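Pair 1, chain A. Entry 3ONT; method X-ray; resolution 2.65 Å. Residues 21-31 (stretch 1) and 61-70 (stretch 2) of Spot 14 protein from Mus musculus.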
# COMPACT_ATOMS: atom_id res chain seq x y z
N ARG A 21 4.55 -2.01 13.17
CA ARG A 21 4.15 -3.02 14.14
C ARG A 21 4.53 -4.40 13.58
O ARG A 21 5.10 -5.25 14.28
CB ARG A 21 2.66 -2.97 14.42
CG ARG A 21 2.34 -3.22 15.85
CD ARG A 21 1.01 -3.97 16.05
NE ARG A 21 1.08 -4.80 17.27
CZ ARG A 21 0.29 -5.86 17.51
NH1 ARG A 21 -0.64 -6.23 16.64
NH2 ARG A 21 0.45 -6.55 18.64
N TYR A 22 4.25 -4.60 12.29
CA TYR A 22 4.61 -5.82 11.62
C TYR A 22 6.12 -6.03 11.65
O TYR A 22 6.60 -7.11 12.03
CB TYR A 22 4.12 -5.82 10.18
CG TYR A 22 4.53 -7.05 9.44
CD1 TYR A 22 3.86 -8.26 9.63
CD2 TYR A 22 5.58 -7.02 8.53
CE1 TYR A 22 4.23 -9.40 8.96
CE2 TYR A 22 5.94 -8.15 7.84
CZ TYR A 22 5.27 -9.34 8.06
OH TYR A 22 5.66 -10.47 7.39
N SER A 23 6.85 -4.98 11.27
CA SER A 23 8.29 -5.03 11.25
C SER A 23 8.87 -5.32 12.63
O SER A 23 9.89 -6.01 12.75
CB SER A 23 8.85 -3.71 10.73
OG SER A 23 10.26 -3.75 10.68
N ALA A 24 8.23 -4.80 13.68
CA ALA A 24 8.72 -5.02 15.04
C ALA A 24 8.46 -6.47 15.44
O ALA A 24 9.32 -7.12 16.01
CB ALA A 24 8.08 -4.07 16.04
N VAL A 25 7.28 -6.99 15.10
CA VAL A 25 6.95 -8.35 15.47
C VAL A 25 7.84 -9.36 14.73
O VAL A 25 8.33 -10.34 15.31
CB VAL A 25 5.46 -8.62 15.25
CG1 VAL A 25 5.15 -10.11 15.31
CG2 VAL A 25 4.66 -7.88 16.32
N VAL A 26 8.09 -9.09 13.45
CA VAL A 26 8.92 -10.00 12.69
C VAL A 26 10.37 -9.94 13.17
O VAL A 26 11.01 -10.99 13.26
CB VAL A 26 8.80 -9.77 11.16
CG1 VAL A 26 9.87 -10.57 10.40
CG2 VAL A 26 7.41 -10.13 10.68
N ARG A 27 10.88 -8.75 13.49
CA ARG A 27 12.23 -8.67 14.04
C ARG A 27 12.36 -9.39 15.38
O ARG A 27 13.35 -10.09 15.61
CB ARG A 27 12.74 -7.24 14.14
CG ARG A 27 13.28 -6.75 12.80
CD ARG A 27 13.13 -5.23 12.68
NE ARG A 27 13.61 -4.74 11.38
CZ ARG A 27 14.89 -4.56 11.07
NH1 ARG A 27 15.86 -4.84 11.95
NH2 ARG A 27 15.21 -4.10 9.86
N ASN A 28 11.35 -9.25 16.23
CA ASN A 28 11.31 -10.03 17.44
C ASN A 28 11.27 -11.53 17.16
O ASN A 28 11.95 -12.30 17.86
CB ASN A 28 10.14 -9.64 18.33
CG ASN A 28 10.20 -10.35 19.66
OD1 ASN A 28 9.34 -11.18 19.97
ND2 ASN A 28 11.25 -10.08 20.45
N MSE A 29 10.47 -11.93 16.17
CA MSE A 29 10.39 -13.32 15.75
C MSE A 29 11.77 -13.83 15.38
O MSE A 29 12.15 -14.94 15.77
CB MSE A 29 9.44 -13.48 14.56
CG MSE A 29 9.17 -14.91 14.17
SE MSE A 29 8.13 -15.09 12.53
CE MSE A 29 9.46 -14.36 11.28
N GLU A 30 12.54 -13.03 14.64
CA GLU A 30 13.87 -13.46 14.25
C GLU A 30 14.86 -13.54 15.42
O GLU A 30 15.75 -14.38 15.39
CB GLU A 30 14.43 -12.61 13.13
CG GLU A 30 13.59 -12.66 11.88
CD GLU A 30 13.96 -11.55 10.90
OE1 GLU A 30 15.17 -11.30 10.72
OE2 GLU A 30 13.05 -10.92 10.32
N GLN A 31 14.72 -12.71 16.44
CA GLN A 31 15.58 -12.83 17.61
C GLN A 31 15.26 -14.13 18.32
O GLN A 31 16.16 -14.82 18.75
CB GLN A 31 15.41 -11.69 18.61
CG GLN A 31 15.53 -10.28 18.04
CD GLN A 31 16.93 -9.95 17.52
OE1 GLN A 31 17.95 -10.37 18.09
NE2 GLN A 31 16.97 -9.17 16.43
N TYR A 61 6.76 -20.78 5.86
CA TYR A 61 5.92 -19.69 6.25
C TYR A 61 6.74 -18.60 6.95
O TYR A 61 6.64 -17.41 6.61
CB TYR A 61 4.85 -20.20 7.18
CG TYR A 61 3.76 -19.22 7.40
CD1 TYR A 61 2.88 -18.90 6.37
CD2 TYR A 61 3.60 -18.58 8.62
CE1 TYR A 61 1.87 -17.99 6.55
CE2 TYR A 61 2.59 -17.64 8.81
CZ TYR A 61 1.74 -17.36 7.78
OH TYR A 61 0.74 -16.44 7.97
N PHE A 62 7.51 -19.01 7.94
CA PHE A 62 8.50 -18.16 8.57
C PHE A 62 9.32 -17.41 7.49
O PHE A 62 9.45 -16.19 7.53
CB PHE A 62 9.35 -19.10 9.43
CG PHE A 62 10.59 -18.50 9.99
CD1 PHE A 62 10.55 -17.70 11.12
CD2 PHE A 62 11.83 -18.81 9.44
CE1 PHE A 62 11.73 -17.18 11.67
CE2 PHE A 62 13.02 -18.31 9.97
CZ PHE A 62 12.97 -17.49 11.08
N THR A 63 9.83 -18.14 6.51
CA THR A 63 10.57 -17.51 5.43
C THR A 63 9.77 -16.42 4.72
O THR A 63 10.29 -15.34 4.44
CB THR A 63 11.02 -18.57 4.46
OG1 THR A 63 11.99 -19.36 5.13
CG2 THR A 63 11.68 -17.99 3.24
N MSE A 64 8.50 -16.70 4.43
CA MSE A 64 7.65 -15.74 3.74
C MSE A 64 7.49 -14.47 4.59
O MSE A 64 7.63 -13.36 4.09
CB MSE A 64 6.29 -16.35 3.42
CG MSE A 64 5.42 -15.45 2.56
SE MSE A 64 3.54 -16.02 2.39
CE MSE A 64 2.99 -15.69 4.24
N LEU A 65 7.20 -14.67 5.88
CA LEU A 65 7.06 -13.58 6.81
C LEU A 65 8.29 -12.68 6.76
O LEU A 65 8.17 -11.46 6.63
CB LEU A 65 6.85 -14.12 8.22
CG LEU A 65 5.51 -14.81 8.51
CD1 LEU A 65 5.53 -15.36 9.92
CD2 LEU A 65 4.36 -13.84 8.35
N LYS A 66 9.48 -13.28 6.81
CA LYS A 66 10.73 -12.52 6.73
C LYS A 66 10.84 -11.80 5.41
O LYS A 66 11.33 -10.67 5.33
CB LYS A 66 11.93 -13.42 6.92
CG LYS A 66 12.22 -13.73 8.39
CD LYS A 66 12.91 -15.07 8.54
CE LYS A 66 14.38 -15.08 8.12
NZ LYS A 66 14.69 -16.44 7.60
N SER A 67 10.37 -12.45 4.37
CA SER A 67 10.56 -11.92 3.04
C SER A 67 9.69 -10.67 2.79
O SER A 67 10.12 -9.69 2.18
CB SER A 67 10.28 -13.01 2.03
OG SER A 67 10.42 -12.51 0.74
N ILE A 68 8.46 -10.71 3.30
CA ILE A 68 7.57 -9.57 3.25
C ILE A 68 8.13 -8.45 4.14
O ILE A 68 8.13 -7.29 3.75
CB ILE A 68 6.18 -9.98 3.70
CG1 ILE A 68 5.56 -10.89 2.63
CG2 ILE A 68 5.33 -8.76 4.01
CD1 ILE A 68 4.21 -11.40 2.99
N CYS A 69 8.64 -8.81 5.31
CA CYS A 69 9.25 -7.83 6.18
C CYS A 69 10.41 -7.08 5.52
O CYS A 69 10.59 -5.88 5.76
CB CYS A 69 9.71 -8.46 7.47
SG CYS A 69 10.30 -7.26 8.63
N VAL A 70 11.20 -7.76 4.70
CA VAL A 70 12.31 -7.10 3.99
C VAL A 70 11.76 -6.01 3.06
O VAL A 70 12.38 -4.96 2.87
CB VAL A 70 13.21 -8.11 3.23
CG1 VAL A 70 14.10 -7.42 2.20
CG2 VAL A 70 14.05 -8.92 4.21

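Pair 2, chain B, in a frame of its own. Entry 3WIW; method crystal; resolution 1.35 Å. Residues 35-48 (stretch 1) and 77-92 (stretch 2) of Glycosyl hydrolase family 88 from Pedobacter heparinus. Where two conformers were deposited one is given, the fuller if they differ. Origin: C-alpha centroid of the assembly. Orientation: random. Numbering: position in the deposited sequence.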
# COMPACT_ATOMS: atom_id res chain seq x y z
N SER B 35 5.96 8.97 18.44
CA SER B 35 5.18 8.91 17.21
C SER B 35 4.00 7.96 17.37
O SER B 35 2.90 8.25 16.91
CB SER B 35 6.08 8.52 16.04
OG SER B 35 7.10 9.49 15.87
N THR B 36 4.23 6.84 18.04
CA THR B 36 3.17 5.89 18.31
C THR B 36 2.10 6.52 19.21
O THR B 36 0.91 6.36 18.95
CB THR B 36 3.73 4.60 18.93
OG1 THR B 36 4.63 4.00 18.00
CG2 THR B 36 2.61 3.63 19.20
N LYS B 37 2.51 7.23 20.26
CA LYS B 37 1.55 7.90 21.14
C LYS B 37 0.70 8.87 20.35
O LYS B 37 -0.53 8.90 20.49
CB LYS B 37 2.27 8.67 22.24
CG LYS B 37 2.98 7.81 23.24
CD LYS B 37 3.80 8.69 24.18
CE LYS B 37 4.99 7.94 24.73
NZ LYS B 37 4.58 6.81 25.58
N THR B 38 1.34 9.66 19.49
CA THR B 38 0.61 10.60 18.66
C THR B 38 -0.36 9.89 17.73
O THR B 38 -1.51 10.31 17.61
CB THR B 38 1.56 11.50 17.89
OG1 THR B 38 2.23 12.35 18.82
CG2 THR B 38 0.79 12.34 16.87
N ALA B 39 0.09 8.81 17.10
CA ALA B 39 -0.77 8.06 16.19
C ALA B 39 -2.02 7.54 16.90
O ALA B 39 -3.13 7.62 16.35
CB ALA B 39 0.01 6.92 15.56
N VAL B 40 -1.85 7.04 18.11
CA VAL B 40 -2.98 6.53 18.88
C VAL B 40 -3.98 7.65 19.17
O VAL B 40 -5.19 7.46 19.02
CB VAL B 40 -2.49 5.86 20.17
CG1 VAL B 40 -3.66 5.50 21.07
CG2 VAL B 40 -1.70 4.61 19.82
N ILE B 41 -3.49 8.83 19.54
CA ILE B 41 -4.39 9.97 19.77
C ILE B 41 -5.14 10.35 18.50
O ILE B 41 -6.37 10.55 18.52
CB ILE B 41 -3.63 11.19 20.33
CG1 ILE B 41 -3.16 10.91 21.75
CG2 ILE B 41 -4.52 12.42 20.34
CD1 ILE B 41 -2.09 11.86 22.23
N GLN B 42 -4.42 10.44 17.39
CA GLN B 42 -5.03 10.81 16.12
C GLN B 42 -6.14 9.83 15.75
O GLN B 42 -7.26 10.25 15.40
CB GLN B 42 -3.97 10.88 15.02
CG GLN B 42 -2.96 12.04 15.18
CD GLN B 42 -3.61 13.42 15.07
OE1 GLN B 42 -4.30 13.87 15.98
NE2 GLN B 42 -3.41 14.09 13.92
N LEU B 43 -5.85 8.53 15.83
CA LEU B 43 -6.81 7.50 15.48
C LEU B 43 -8.00 7.53 16.42
O LEU B 43 -9.14 7.33 15.98
CB LEU B 43 -6.15 6.13 15.53
CG LEU B 43 -5.15 5.86 14.41
CD1 LEU B 43 -4.45 4.52 14.64
CD2 LEU B 43 -5.82 5.91 13.01
N THR B 44 -7.76 7.78 17.70
CA THR B 44 -8.85 7.86 18.67
C THR B 44 -9.82 8.98 18.29
O THR B 44 -11.04 8.78 18.24
CB THR B 44 -8.31 8.09 20.09
OG1 THR B 44 -7.46 6.99 20.44
CG2 THR B 44 -9.44 8.23 21.11
N ARG B 45 -9.27 10.15 17.97
CA ARG B 45 -10.09 11.28 17.58
C ARG B 45 -10.77 11.04 16.23
O ARG B 45 -11.93 11.39 16.05
CB ARG B 45 -9.24 12.55 17.51
CG ARG B 45 -8.58 12.99 18.81
CD ARG B 45 -9.57 13.46 19.84
NE ARG B 45 -10.47 14.54 19.41
CZ ARG B 45 -10.19 15.85 19.40
NH1 ARG B 45 -8.99 16.32 19.75
NH2 ARG B 45 -11.13 16.71 19.02
N ALA B 46 -10.03 10.48 15.26
CA ALA B 46 -10.62 10.18 13.96
C ALA B 46 -11.84 9.26 14.08
O ALA B 46 -12.89 9.51 13.48
CB ALA B 46 -9.58 9.57 13.04
N ALA B 47 -11.69 8.19 14.86
CA ALA B 47 -12.78 7.21 14.98
C ALA B 47 -14.01 7.79 15.71
O ALA B 47 -15.12 7.34 15.50
CB ALA B 47 -12.28 5.95 15.66
N GLN B 48 -13.79 8.79 16.56
CA GLN B 48 -14.85 9.52 17.26
C GLN B 48 -15.55 10.50 16.33
O GLN B 48 -16.72 10.83 16.52
CB GLN B 48 -14.26 10.30 18.44
CG GLN B 48 -13.83 9.43 19.62
CD GLN B 48 -12.94 10.14 20.63
OE1 GLN B 48 -12.46 11.26 20.39
NE2 GLN B 48 -12.71 9.49 21.75
N PHE B 77 -8.48 1.51 3.94
CA PHE B 77 -7.26 1.87 4.65
C PHE B 77 -7.49 2.34 6.08
O PHE B 77 -6.78 1.92 6.98
CB PHE B 77 -6.44 2.90 3.88
CG PHE B 77 -5.83 2.34 2.62
CD1 PHE B 77 -4.86 1.34 2.68
CD2 PHE B 77 -6.24 2.82 1.38
CE1 PHE B 77 -4.26 0.83 1.53
CE2 PHE B 77 -5.66 2.31 0.21
CZ PHE B 77 -4.68 1.30 0.28
N PHE B 78 -8.47 3.22 6.32
CA PHE B 78 -8.71 3.73 7.68
C PHE B 78 -9.03 2.61 8.69
O PHE B 78 -8.37 2.54 9.73
CB PHE B 78 -9.76 4.81 7.68
CG PHE B 78 -10.02 5.38 9.04
CD1 PHE B 78 -9.03 6.11 9.71
CD2 PHE B 78 -11.24 5.19 9.66
CE1 PHE B 78 -9.27 6.63 10.97
CE2 PHE B 78 -11.49 5.71 10.92
CZ PHE B 78 -10.51 6.44 11.58
N PRO B 79 -9.98 1.69 8.38
CA PRO B 79 -10.15 0.60 9.36
C PRO B 79 -8.87 -0.23 9.53
O PRO B 79 -8.55 -0.64 10.64
CB PRO B 79 -11.31 -0.23 8.80
CG PRO B 79 -11.58 0.29 7.42
CD PRO B 79 -11.02 1.69 7.34
N GLY B 80 -8.11 -0.44 8.46
CA GLY B 80 -6.84 -1.13 8.58
C GLY B 80 -5.88 -0.42 9.51
O GLY B 80 -5.19 -1.06 10.32
N THR B 81 -5.83 0.90 9.41
CA THR B 81 -4.95 1.71 10.26
C THR B 81 -5.37 1.60 11.72
O THR B 81 -4.52 1.53 12.63
CB THR B 81 -4.93 3.17 9.78
OG1 THR B 81 -4.62 3.16 8.38
CG2 THR B 81 -3.87 3.98 10.52
N LEU B 82 -6.68 1.53 11.96
CA LEU B 82 -7.19 1.30 13.31
C LEU B 82 -6.72 -0.06 13.85
O LEU B 82 -6.30 -0.16 15.01
CB LEU B 82 -8.72 1.40 13.34
CG LEU B 82 -9.33 2.80 13.18
CD1 LEU B 82 -10.84 2.69 13.00
CD2 LEU B 82 -8.98 3.69 14.39
N TRP B 83 -6.77 -1.11 13.03
CA TRP B 83 -6.25 -2.41 13.46
C TRP B 83 -4.78 -2.31 13.82
O TRP B 83 -4.34 -2.81 14.87
CB TRP B 83 -6.46 -3.51 12.40
CG TRP B 83 -7.89 -3.92 12.27
CD1 TRP B 83 -8.71 -3.70 11.19
CD2 TRP B 83 -8.70 -4.55 13.28
NE1 TRP B 83 -9.97 -4.20 11.46
CE2 TRP B 83 -10.00 -4.71 12.73
CE3 TRP B 83 -8.46 -4.99 14.58
CZ2 TRP B 83 -11.05 -5.30 13.45
CZ3 TRP B 83 -9.50 -5.56 15.30
CH2 TRP B 83 -10.77 -5.73 14.72
N TYR B 84 -3.99 -1.65 12.98
CA TYR B 84 -2.58 -1.47 13.29
C TYR B 84 -2.34 -0.64 14.57
O TYR B 84 -1.46 -0.97 15.37
CB TYR B 84 -1.85 -0.84 12.10
CG TYR B 84 -1.59 -1.76 10.92
CD1 TYR B 84 -1.65 -3.17 11.04
CD2 TYR B 84 -1.30 -1.22 9.68
CE1 TYR B 84 -1.39 -3.98 9.94
CE2 TYR B 84 -1.05 -2.03 8.58
CZ TYR B 84 -1.07 -3.40 8.71
OH TYR B 84 -0.80 -4.19 7.62
N GLY B 85 -3.12 0.42 14.77
CA GLY B 85 -3.04 1.21 15.98
C GLY B 85 -3.33 0.35 17.20
O GLY B 85 -2.65 0.47 18.22
N TYR B 86 -4.31 -0.55 17.10
CA TYR B 86 -4.60 -1.49 18.17
C TYR B 86 -3.42 -2.43 18.43
O TYR B 86 -3.05 -2.67 19.58
CB TYR B 86 -5.86 -2.30 17.84
CG TYR B 86 -6.09 -3.46 18.76
CD1 TYR B 86 -6.21 -3.27 20.14
CD2 TYR B 86 -6.20 -4.75 18.27
CE1 TYR B 86 -6.43 -4.34 21.00
CE2 TYR B 86 -6.42 -5.81 19.12
CZ TYR B 86 -6.53 -5.61 20.48
OH TYR B 86 -6.75 -6.69 21.30
N GLU B 87 -2.83 -2.96 17.36
CA GLU B 87 -1.70 -3.87 17.53
C GLU B 87 -0.49 -3.20 18.18
O GLU B 87 0.19 -3.79 19.02
CB GLU B 87 -1.30 -4.50 16.20
CG GLU B 87 -2.34 -5.43 15.65
CD GLU B 87 -1.82 -6.16 14.44
OE1 GLU B 87 -1.82 -5.55 13.35
OE2 GLU B 87 -1.38 -7.32 14.58
N LEU B 88 -0.22 -1.95 17.82
CA LEU B 88 0.90 -1.22 18.38
C LEU B 88 0.67 -0.94 19.86
O LEU B 88 1.58 -1.10 20.68
CB LEU B 88 1.12 0.09 17.63
CG LEU B 88 1.70 -0.02 16.21
CD1 LEU B 88 1.50 1.25 15.42
CD2 LEU B 88 3.18 -0.39 16.26
N SER B 89 -0.54 -0.54 20.20
CA SER B 89 -0.80 0.06 21.51
C SER B 89 -1.49 -0.85 22.51
O SER B 89 -1.42 -0.61 23.72
CB SER B 89 -1.66 1.30 21.33
OG SER B 89 -2.96 0.90 20.93
N GLY B 90 -2.20 -1.86 22.03
CA GLY B 90 -3.02 -2.69 22.91
C GLY B 90 -4.29 -2.00 23.37
O GLY B 90 -5.01 -2.52 24.23
N ASP B 91 -4.58 -0.83 22.80
CA ASP B 91 -5.71 -0.04 23.23
C ASP B 91 -7.01 -0.69 22.76
O ASP B 91 -7.32 -0.66 21.57
CB ASP B 91 -5.58 1.37 22.66
CG ASP B 91 -6.64 2.32 23.17
OD1 ASP B 91 -7.73 1.85 23.57
OD2 ASP B 91 -6.37 3.53 23.16
N LYS B 92 -7.77 -1.25 23.70
CA LYS B 92 -9.00 -1.94 23.37
C LYS B 92 -10.03 -1.05 22.68
O LYS B 92 -10.84 -1.53 21.88
CB LYS B 92 -9.60 -2.61 24.60
CG LYS B 92 -8.71 -3.73 25.12
CD LYS B 92 -8.64 -4.85 24.10
CE LYS B 92 -7.72 -5.98 24.56
NZ LYS B 92 -7.89 -7.19 23.72
O HOH W 1 -8.30 4.88 22.06

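The sharpest difference between the two pairs lies where the helices draw closest. In pair 1 that place is filled from the second helix, by Cys A69; in pair 2 the matching residue is Gly B85, and the space is filled from the first helix, by Leu B43. The backbones hardly register the exchange. In both pairs the helices cross at an obtuse angle, 134° in pair 1 and 135° in pair 2, with axes approaching to 9.9 and 10.0 Å, and the 14 central residues superpose with an RMSD of 0.4 Å. The buried areas are also nearly equal, 482 and 489 Å².

The principle at work is that a fixed backbone crossing sets a volume to be filled but not the side from which it is filled. Val A26 and Leu B43 occupy the same position. In pair 1 the shorter valine meets a side chain coming the other way, CG1 of Val A26 lying 3.6 Å from CB of Cys A69. In pair 2 the longer leucine reaches the opposing backbone itself, with CD1 of Leu B43 3.8 Å from CA of Gly B85 and 3.6 Å from O of Thr B81. The leucine sits as a knob among Phe B78, Thr B81, Leu B82 and Gly B85. The absence of a side chain at Gly B85 is essential to this fit, for an ideal CB there would point toward the first helix and fall 2.5 Å from CD1 of Leu B43, a clash.

A second exchange concerns polarity. Tyr A22 coincides with Ala B39, which is too short to touch the other stretch. The tyrosine, by contrast, spans the gap: its OH donates a hydrogen bond to O of Leu A65 at 2.8 Å, and the edge of its ring lies near CA of Cys A69, 3.7 Å from CE2 of Tyr A22. That carbonyl also accepts the helical bond from N of Cys A69, so the hydroxyl joins an existing backbone interaction. Pair 2 has no direct hydrogen bond between its stretches. Instead a water donates to both sides, at 2.8 Å to OG1 of Thr B44 and 2.6 Å to OD2 of Asp B91.

Farther along, the matched phenylalanines Phe A62 and Phe B78 both leave the backbone sideways, with the ends of their side chains coming nearer the first helix, yet meet partners of unequal length. Selenomethionine Met A29 extends its CE to 3.5 Å from CD1 of Phe A62, and its SE lies 3.7 Å from CD1 of Leu A65. Its counterpart, Ala B46, offers only a methyl group, and here the ring makes the approach, with CZ of Phe B78 3.6 Å from CB of Ala B46. Beside it, Glu A30 and Lys A66 meet through OE2 and CG at 3.5 Å, whereas the matching Ala B47 and Leu B82 form a purely apolar contact, CB to CD2 at 4.2 Å.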